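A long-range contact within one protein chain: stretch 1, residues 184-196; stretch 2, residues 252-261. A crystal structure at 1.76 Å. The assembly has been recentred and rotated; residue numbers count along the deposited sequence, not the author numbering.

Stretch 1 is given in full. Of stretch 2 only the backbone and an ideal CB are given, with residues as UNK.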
ATOM      1  N   ASN A 184      -5.393  -7.625   8.165  1.00 29.85           N
ATOM      2  CA  ASN A 184      -6.807  -7.627   8.531  1.00 30.52           C
ATOM      3  C   ASN A 184      -7.235  -6.276   9.092  1.00 29.83           C
ATOM      4  O   ASN A 184      -6.526  -5.285   8.936  1.00 29.87           O
ATOM      5  CB  ASN A 184      -7.119  -8.762   9.509  1.00 30.77           C
ATOM      6  CG  ASN A 184      -6.379  -8.622  10.824  1.00 32.30           C
ATOM      7  OD1 ASN A 184      -5.831  -7.560  11.140  1.00 32.00           O
ATOM      8  ND2 ASN A 184      -6.352  -9.701  11.600  1.00 33.71           N
ATOM      9  N   ASN A 185      -8.386  -6.247   9.756  1.00 28.79           N
ATOM     10  CA  ASN A 185      -8.955  -4.987  10.236  1.00 29.13           C
ATOM     11  C   ASN A 185      -8.416  -4.546  11.597  1.00 31.17           C
ATOM     12  O   ASN A 185      -9.006  -3.692  12.257  1.00 29.63           O
ATOM     13  CB  ASN A 185     -10.480  -5.093  10.302  1.00 28.40           C
ATOM     14  CG  ASN A 185     -10.946  -6.142  11.283  1.00 31.17           C
ATOM     15  OD1 ASN A 185     -10.230  -7.102  11.562  1.00 30.06           O
ATOM     16  ND2 ASN A 185     -12.152  -5.965  11.823  1.00 30.43           N
ATOM     17  N   ARG A 186      -7.297  -5.125  12.024  1.00 30.39           N
ATOM     18  CA  ARG A 186      -6.739  -4.767  13.323  1.00 31.94           C
ATOM     19  C   ARG A 186      -6.290  -3.303  13.338  1.00 28.66           C
ATOM     20  O   ARG A 186      -6.319  -2.651  14.372  1.00 31.12           O
ATOM     21  CB  ARG A 186      -5.572  -5.698  13.684  1.00 32.67           C
ATOM     22  CG  ARG A 186      -5.236  -5.678  15.171  1.00 35.21           C
ATOM     23  CD  ARG A 186      -4.262  -6.795  15.576  1.00 32.88           C
ATOM     24  NE  ARG A 186      -3.625  -6.451  16.849  1.00 35.52           N
ATOM     25  CZ  ARG A 186      -2.573  -5.641  16.946  1.00 33.46           C
ATOM     26  NH1 ARG A 186      -2.040  -5.114  15.853  1.00 30.46           N
ATOM     27  NH2 ARG A 186      -2.066  -5.356  18.131  1.00 36.16           N
ATOM     28  N   TYR A 187      -5.884  -2.804  12.175  1.00 26.76           N
ATOM     29  CA  TYR A 187      -5.513  -1.403  11.991  1.00 29.82           C
ATOM     30  C   TYR A 187      -6.538  -0.447  12.621  1.00 30.66           C
ATOM     31  O   TYR A 187      -6.184   0.442  13.406  1.00 29.96           O
ATOM     32  CB  TYR A 187      -5.360  -1.121  10.487  1.00 27.39           C
ATOM     33  CG  TYR A 187      -5.247   0.338  10.109  1.00 28.93           C
ATOM     34  CD1 TYR A 187      -4.043   1.029  10.237  1.00 28.49           C
ATOM     35  CD2 TYR A 187      -6.341   1.024   9.600  1.00 29.02           C
ATOM     36  CE1 TYR A 187      -3.942   2.383   9.878  1.00 29.48           C
ATOM     37  CE2 TYR A 187      -6.251   2.368   9.239  1.00 29.70           C
ATOM     38  CZ  TYR A 187      -5.053   3.039   9.381  1.00 29.31           C
ATOM     39  OH  TYR A 187      -4.980   4.370   9.025  1.00 29.35           O
ATOM     40  N   TYR A 188      -7.812  -0.648  12.288  1.00 29.27           N
ATOM     41  CA  TYR A 188      -8.880   0.202  12.807  1.00 29.81           C
ATOM     42  C   TYR A 188      -9.032   0.078  14.313  1.00 30.74           C
ATOM     43  O   TYR A 188      -9.254   1.074  15.014  1.00 31.20           O
ATOM     44  CB  TYR A 188     -10.200  -0.155  12.113  1.00 29.75           C
ATOM     45  CG  TYR A 188     -10.021  -0.216  10.623  1.00 27.75           C
ATOM     46  CD1 TYR A 188      -9.831   0.945   9.893  1.00 27.22           C
ATOM     47  CD2 TYR A 188      -9.998  -1.433   9.955  1.00 26.64           C
ATOM     48  CE1 TYR A 188      -9.636   0.901   8.531  1.00 28.35           C
ATOM     49  CE2 TYR A 188      -9.813  -1.489   8.587  1.00 26.27           C
ATOM     50  CZ  TYR A 188      -9.627  -0.318   7.884  1.00 26.69           C
ATOM     51  OH  TYR A 188      -9.423  -0.354   6.530  1.00 25.47           O
ATOM     52  N   GLN A 189      -8.933  -1.151  14.807  1.00 36.23           N
ATOM     53  CA  GLN A 189      -9.076  -1.408  16.231  1.00 37.17           C
ATOM     54  C   GLN A 189      -7.925  -0.739  16.968  1.00 37.79           C
ATOM     55  O   GLN A 189      -8.109  -0.172  18.045  1.00 38.71           O
ATOM     56  CB  GLN A 189      -9.091  -2.921  16.495  1.00 37.20           C
ATOM     57  CG  GLN A 189     -10.228  -3.661  15.775  1.00 36.18           C
ATOM     58  CD  GLN A 189     -10.093  -5.172  15.829  1.00 36.81           C
ATOM     59  OE1 GLN A 189      -9.050  -5.704  16.214  1.00 37.49           O
ATOM     60  NE2 GLN A 189     -11.149  -5.872  15.439  1.00 35.92           N
ATOM     61  N   PHE A 190      -6.737  -0.799  16.368  1.00 34.74           N
ATOM     62  CA  PHE A 190      -5.533  -0.238  16.978  1.00 34.94           C
ATOM     63  C   PHE A 190      -5.620   1.285  17.094  1.00 36.49           C
ATOM     64  O   PHE A 190      -5.362   1.845  18.168  1.00 35.76           O
ATOM     65  CB  PHE A 190      -4.291  -0.641  16.183  1.00 33.62           C
ATOM     66  CG  PHE A 190      -2.999  -0.237  16.835  1.00 35.52           C
ATOM     67  CD1 PHE A 190      -2.366  -1.085  17.738  1.00 35.88           C
ATOM     68  CD2 PHE A 190      -2.424   0.997  16.557  1.00 35.22           C
ATOM     69  CE1 PHE A 190      -1.184  -0.714  18.337  1.00 37.23           C
ATOM     70  CE2 PHE A 190      -1.245   1.375  17.160  1.00 37.27           C
ATOM     71  CZ  PHE A 190      -0.623   0.521  18.042  1.00 37.91           C
ATOM     72  N   LEU A 191      -5.983   1.945  15.991  1.00 32.20           N
ATOM     73  CA  LEU A 191      -6.128   3.403  15.978  1.00 33.48           C
ATOM     74  C   LEU A 191      -7.103   3.886  17.048  1.00 34.27           C
ATOM     75  O   LEU A 191      -6.779   4.785  17.830  1.00 35.19           O
ATOM     76  CB  LEU A 191      -6.583   3.910  14.602  1.00 31.78           C
ATOM     77  CG  LEU A 191      -5.584   3.839  13.443  1.00 31.92           C
ATOM     78  CD1 LEU A 191      -6.081   4.660  12.266  1.00 32.45           C
ATOM     79  CD2 LEU A 191      -4.207   4.300  13.846  1.00 32.74           C
ATOM     80  N   LEU A 192      -8.288   3.278  17.083  1.00 33.43           N
ATOM     81  CA  LEU A 192      -9.327   3.652  18.043  1.00 33.57           C
ATOM     82  C   LEU A 192      -8.857   3.441  19.480  1.00 37.18           C
ATOM     83  O   LEU A 192      -9.163   4.247  20.363  1.00 37.35           O
ATOM     84  CB  LEU A 192     -10.617   2.859  17.787  1.00 33.05           C
ATOM     85  CG  LEU A 192     -11.353   3.121  16.460  1.00 33.90           C
ATOM     86  CD1 LEU A 192     -12.509   2.141  16.251  1.00 33.18           C
ATOM     87  CD2 LEU A 192     -11.864   4.556  16.379  1.00 33.74           C
ATOM     88  N   GLU A 193      -8.114   2.365  19.721  1.00 41.07           N
ATOM     89  CA  GLU A 193      -7.680   2.064  21.085  1.00 42.40           C
ATOM     90  C   GLU A 193      -6.641   3.062  21.584  1.00 42.60           C
ATOM     91  O   GLU A 193      -6.672   3.470  22.741  1.00 45.35           O
ATOM     92  CB  GLU A 193      -7.144   0.631  21.194  1.00 41.94           C
ATOM     93  CG  GLU A 193      -6.549   0.305  22.568  1.00 45.47           C
ATOM     94  CD  GLU A 193      -6.356  -1.183  22.789  1.00 51.17           C
ATOM     95  OE1 GLU A 193      -7.126  -1.967  22.198  1.00 53.91           O
ATOM     96  OE2 GLU A 193      -5.443  -1.573  23.559  1.00 53.47           O
ATOM     97  N   HIS A 194      -5.739   3.476  20.703  1.00 40.26           N
ATOM     98  CA  HIS A 194      -4.600   4.287  21.121  1.00 41.62           C
ATOM     99  C   HIS A 194      -4.667   5.740  20.673  1.00 42.18           C
ATOM    100  O   HIS A 194      -3.720   6.498  20.901  1.00 42.48           O
ATOM    101  CB  HIS A 194      -3.301   3.643  20.629  1.00 39.92           C
ATOM    102  CG  HIS A 194      -3.094   2.256  21.154  1.00 41.23           C
ATOM    103  ND1 HIS A 194      -3.249   1.133  20.372  1.00 39.75           N
ATOM    104  CD2 HIS A 194      -2.780   1.816  22.396  1.00 41.74           C
ATOM    105  CE1 HIS A 194      -3.020   0.056  21.107  1.00 40.60           C
ATOM    106  NE2 HIS A 194      -2.734   0.442  22.335  1.00 42.31           N
ATOM    107  N   GLU A 195      -5.787   6.120  20.060  1.00 44.36           N
ATOM    108  CA  GLU A 195      -5.970   7.458  19.496  1.00 43.74           C
ATOM    109  C   GLU A 195      -5.463   8.589  20.388  1.00 43.87           C
ATOM    110  O   GLU A 195      -4.723   9.457  19.927  1.00 45.74           O
ATOM    111  CB  GLU A 195      -7.446   7.705  19.171  1.00 42.92           C
ATOM    112  CG  GLU A 195      -7.680   9.004  18.413  1.00 44.47           C
ATOM    113  CD  GLU A 195      -9.150   9.341  18.256  1.00 43.85           C
ATOM    114  OE1 GLU A 195      -9.999   8.556  18.739  1.00 43.75           O
ATOM    115  OE2 GLU A 195      -9.447  10.400  17.663  1.00 41.97           O
ATOM    116  N   ARG A 196      -5.846   8.571  21.659  1.00 60.86           N
ATOM    117  CA  ARG A 196      -5.500   9.665  22.558  1.00 63.75           C
ATOM    118  C   ARG A 196      -4.111   9.562  23.188  1.00 65.01           C
ATOM    119  O   ARG A 196      -3.704  10.461  23.923  1.00 67.65           O
ATOM    120  CB  ARG A 196      -6.559   9.808  23.652  1.00 65.75           C
ATOM    121  CG  ARG A 196      -7.878  10.369  23.156  1.00 69.73           C
ATOM    122  CD  ARG A 196      -8.972  10.232  24.210  1.00 74.26           C
ATOM    123  NE  ARG A 196      -9.433   8.850  24.338  1.00 76.10           N
ATOM    124  CZ  ARG A 196     -10.400   8.457  25.163  1.00 78.92           C
ATOM    125  NH1 ARG A 196     -11.011   9.341  25.940  1.00 81.64           N
ATOM    126  NH2 ARG A 196     -10.754   7.179  25.212  1.00 79.27           N
ATOM    127  N   UNK A 252     -15.383   9.652   8.176  1.00 32.80           N
ATOM    128  CA  UNK A 252     -14.179   8.816   8.177  1.00 33.09           C
ATOM    129  C   UNK A 252     -14.140   7.924   9.418  1.00 34.29           C
ATOM    130  O   UNK A 252     -13.907   6.714   9.326  1.00 33.82           O
ATOM    131  CB  UNK A 252     -12.923   9.687   8.114  1.00 33.09           C
ATOM    132  N   UNK A 253     -14.355   8.535  10.577  1.00 40.33           N
ATOM    133  CA  UNK A 253     -14.343   7.808  11.841  1.00 41.17           C
ATOM    134  C   UNK A 253     -15.415   6.717  11.904  1.00 40.25           C
ATOM    135  O   UNK A 253     -15.143   5.612  12.366  1.00 39.41           O
ATOM    136  CB  UNK A 253     -14.536   8.787  13.001  1.00 41.17           C
ATOM    137  N   UNK A 254     -16.633   7.019  11.447  1.00 39.76           N
ATOM    138  CA  UNK A 254     -17.678   5.996  11.442  1.00 40.13           C
ATOM    139  C   UNK A 254     -17.298   4.790  10.580  1.00 37.63           C
ATOM    140  O   UNK A 254     -17.668   3.664  10.892  1.00 40.10           O
ATOM    141  CB  UNK A 254     -18.994   6.596  10.942  1.00 40.13           C
ATOM    142  N   UNK A 255     -16.539   5.019   9.512  1.00 29.92           N
ATOM    143  CA  UNK A 255     -16.043   3.907   8.706  1.00 29.11           C
ATOM    144  C   UNK A 255     -14.952   3.125   9.458  1.00 32.42           C
ATOM    145  O   UNK A 255     -14.899   1.891   9.388  1.00 30.99           O
ATOM    146  CB  UNK A 255     -15.501   4.424   7.372  1.00 29.11           C
ATOM    147  N   UNK A 256     -14.093   3.838  10.183  1.00 27.31           N
ATOM    148  CA  UNK A 256     -13.058   3.181  10.986  1.00 27.42           C
ATOM    149  C   UNK A 256     -13.707   2.357  12.106  1.00 32.88           C
ATOM    150  O   UNK A 256     -13.354   1.197  12.324  1.00 33.49           O
ATOM    151  CB  UNK A 256     -12.093   4.214  11.572  1.00 27.42           C
ATOM    152  N   UNK A 257     -14.677   2.954  12.793  1.00 29.64           N
ATOM    153  CA  UNK A 257     -15.425   2.266  13.840  1.00 32.40           C
ATOM    154  C   UNK A 257     -16.143   1.025  13.293  1.00 34.27           C
ATOM    155  O   UNK A 257     -16.117  -0.051  13.904  1.00 33.60           O
ATOM    156  CB  UNK A 257     -16.437   3.221  14.476  1.00 32.40           C
ATOM    157  N   UNK A 258     -16.777   1.189  12.139  1.00 35.08           N
ATOM    158  CA  UNK A 258     -17.503   0.107  11.487  1.00 36.65           C
ATOM    159  C   UNK A 258     -16.602  -1.065  11.069  1.00 35.40           C
ATOM    160  O   UNK A 258     -16.978  -2.225  11.254  1.00 32.92           O
ATOM    161  CB  UNK A 258     -18.233   0.654  10.259  1.00 36.65           C
ATOM    162  N   UNK A 259     -15.428  -0.757  10.515  1.00 30.74           N
ATOM    163  CA  UNK A 259     -14.493  -1.775  10.037  1.00 28.20           C
ATOM    164  C   UNK A 259     -13.838  -2.484  11.213  1.00 29.78           C
ATOM    165  O   UNK A 259     -13.454  -3.646  11.110  1.00 30.41           O
ATOM    166  CB  UNK A 259     -13.428  -1.151   9.133  1.00 28.20           C
ATOM    167  N   UNK A 260     -13.711  -1.776  12.329  1.00 31.71           N
ATOM    168  CA  UNK A 260     -13.124  -2.350  13.538  1.00 33.43           C
ATOM    169  C   UNK A 260     -14.015  -3.451  14.102  1.00 37.49           C
ATOM    170  O   UNK A 260     -13.529  -4.405  14.730  1.00 36.53           O
ATOM    171  CB  UNK A 260     -12.897  -1.264  14.591  1.00 33.43           C
ATOM    172  N   UNK A 261     -15.320  -3.306  13.879  1.00 34.34           N
ATOM    173  CA  UNK A 261     -16.305  -4.231  14.421  1.00 36.37           C
ATOM    174  C   UNK A 261     -16.793  -5.255  13.397  1.00 35.58           C
ATOM    175  O   UNK A 261     -17.296  -6.318  13.780  1.00 36.09           O
ATOM    176  CB  UNK A 261     -17.499  -3.446  14.968  1.00 36.37           C
TER

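Stretch 2 is helical throughout; its axis passes 7.7 Å from that of helix 186-194, at 121°.

At position 252 CA-to-CB points sideways and nothing of stretch 1 lies within 5.5 Å of the ideal CB, so many side chains would fit; Trp 252 NE1 donates to a water that bonds weakly to Tyr 187 OH.

Position 253 likewise points sideways into open space, but the carboxylate of Glu 195 and the methyls of Leu 192 lie beyond. A long side chain could reach them, and a basic one would answer the charge. Arg 253 does so: its guanidinium lays one face over Leu 192 CD2 and turns its edge to Glu 195 in a salt bridge, though the modelled atoms are too close for exact geometry.

Positions 254 and 255 have no neighbour in stretch 1 near the ideal CB and set little constraint; they are Glu 254 and Leu 255, neither in contact.

At position 256 the ideal CB is 4.3 Å from Tyr 188 CD1 and 4.8 Å from Leu 192 CD2. A compact apolar residue, such as valine, alanine or perhaps isoleucine, would suit. Val 256, with chi1 t, places CG1 3.8 Å from Leu 192 CG and 3.9 Å from Tyr 188 CB.

Position 257 points away, yet its ideal CB is 4.4 Å from Leu 192 CD1, so an aliphatic branch could still touch that methyl. Val 257 brings CG2 to 3.9 Å from Leu 192 CD1.

Position 258 points away into open space, where a polar residue is plausible; it is Arg 258, without contact.

At position 259 CA-to-CB points toward stretch 1, and the ideal CB is 3.5 Å from Tyr 188 CD2. An aromatic or aliphatic side chain would suit this ring. Tyr 259 sets its CB over the face of the Tyr 188 ring, 3.7 Å from its centroid, and directs its ring edge toward the same face. The backbone O of Tyr 259 accepts a hydrogen bond from Asn 185 ND2 (2.8 Å).

At position 260 CA-to-CB points sideways, but three atoms crowd the ideal CB: it is 3.8 Å from each of Gln 189 CG, Leu 192 CD1 and Tyr 188 CB, which favours a small residue. Ala 260 fits, completing with 253, 256 and 257 the hole that receives Leu 192. Gln 189 NE2 donates to Ala 260 O at 2.9 Å.

Position 261 points away and is unconstrained by stretch 1; it is Ala 261.

Stretch 2 252-261: WRELVVRYAA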
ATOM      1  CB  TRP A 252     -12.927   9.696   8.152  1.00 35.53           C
ATOM      2  CG  TRP A 252     -11.651   8.927   7.958  1.00 37.73           C
ATOM      3  CD1 TRP A 252     -10.898   8.297   8.922  1.00 39.78           C
ATOM      4  CD2 TRP A 252     -10.973   8.708   6.715  1.00 38.51           C
ATOM      5  NE1 TRP A 252      -9.797   7.701   8.342  1.00 38.87           N
ATOM      6  CE2 TRP A 252      -9.820   7.945   6.992  1.00 37.75           C
ATOM      7  CE3 TRP A 252     -11.227   9.093   5.394  1.00 35.36           C
ATOM      8  CZ2 TRP A 252      -8.934   7.558   5.994  1.00 36.97           C
ATOM      9  CZ3 TRP A 252     -10.339   8.703   4.408  1.00 33.62           C
ATOM     10  CH2 TRP A 252      -9.217   7.950   4.709  1.00 34.79           C
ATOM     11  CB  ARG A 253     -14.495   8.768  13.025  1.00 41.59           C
ATOM     12  CG  ARG A 253     -14.714   8.050  14.352  1.00 43.87           C
ATOM     13  CD  ARG A 253     -14.876   9.013  15.507  1.00 46.71           C
ATOM     14  NE  ARG A 253     -13.623   9.183  16.232  1.00 49.06           N
ATOM     15  CZ  ARG A 253     -13.265   8.448  17.277  1.00 50.39           C
ATOM     16  NH1 ARG A 253     -14.061   7.490  17.730  1.00 52.24           N
ATOM     17  NH2 ARG A 253     -12.115   8.677  17.875  1.00 52.87           N
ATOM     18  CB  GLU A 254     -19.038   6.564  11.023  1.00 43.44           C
ATOM     19  CG  GLU A 254     -20.088   5.507  10.610  1.00 49.76           C
ATOM     20  CD  GLU A 254     -20.545   4.545  11.736  1.00 55.00           C
ATOM     21  OE1 GLU A 254     -19.734   4.117  12.595  1.00 54.45           O
ATOM     22  OE2 GLU A 254     -21.752   4.194  11.742  1.00 58.21           O
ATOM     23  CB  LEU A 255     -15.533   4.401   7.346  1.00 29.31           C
ATOM     24  CG  LEU A 255     -16.643   4.876   6.384  1.00 29.90           C
ATOM     25  CD1 LEU A 255     -16.111   5.735   5.239  1.00 28.52           C
ATOM     26  CD2 LEU A 255     -17.332   3.670   5.816  1.00 30.39           C
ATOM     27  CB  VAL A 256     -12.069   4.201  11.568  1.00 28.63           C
ATOM     28  CG1 VAL A 256     -11.203   3.552  12.664  1.00 29.26           C
ATOM     29  CG2 VAL A 256     -11.197   4.752  10.459  1.00 26.39           C
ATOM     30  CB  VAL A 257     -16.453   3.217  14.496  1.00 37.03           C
ATOM     31  CG1 VAL A 257     -17.567   2.436  15.184  1.00 39.53           C
ATOM     32  CG2 VAL A 257     -15.761   4.139  15.484  1.00 34.65           C
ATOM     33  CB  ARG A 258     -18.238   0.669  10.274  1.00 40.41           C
ATOM     34  CG  ARG A 258     -19.050  -0.315   9.487  1.00 47.19           C
ATOM     35  CD  ARG A 258     -20.174   0.418   8.759  1.00 57.62           C
ATOM     36  NE  ARG A 258     -21.335   0.574   9.628  1.00 64.05           N
ATOM     37  CZ  ARG A 258     -22.360  -0.272   9.658  1.00 65.10           C
ATOM     38  NH1 ARG A 258     -22.377  -1.330   8.852  1.00 61.03           N
ATOM     39  NH2 ARG A 258     -23.368  -0.058  10.491  1.00 67.89           N
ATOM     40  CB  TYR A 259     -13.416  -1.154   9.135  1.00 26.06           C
ATOM     41  CG  TYR A 259     -13.907  -0.683   7.762  1.00 28.64           C
ATOM     42  CD1 TYR A 259     -15.118  -1.119   7.237  1.00 29.23           C
ATOM     43  CD2 TYR A 259     -13.142   0.188   6.996  1.00 28.19           C
ATOM     44  CE1 TYR A 259     -15.554  -0.696   5.978  1.00 30.00           C
ATOM     45  CE2 TYR A 259     -13.568   0.617   5.732  1.00 25.29           C
ATOM     46  CZ  TYR A 259     -14.772   0.171   5.237  1.00 29.16           C
ATOM     47  OH  TYR A 259     -15.199   0.599   3.988  1.00 26.80           O
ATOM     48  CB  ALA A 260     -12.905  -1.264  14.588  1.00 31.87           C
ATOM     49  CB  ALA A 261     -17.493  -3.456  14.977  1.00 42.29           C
TER
HETATM   50  O   HOH W   1      -7.170   6.756   9.664  1.00 32.98           O
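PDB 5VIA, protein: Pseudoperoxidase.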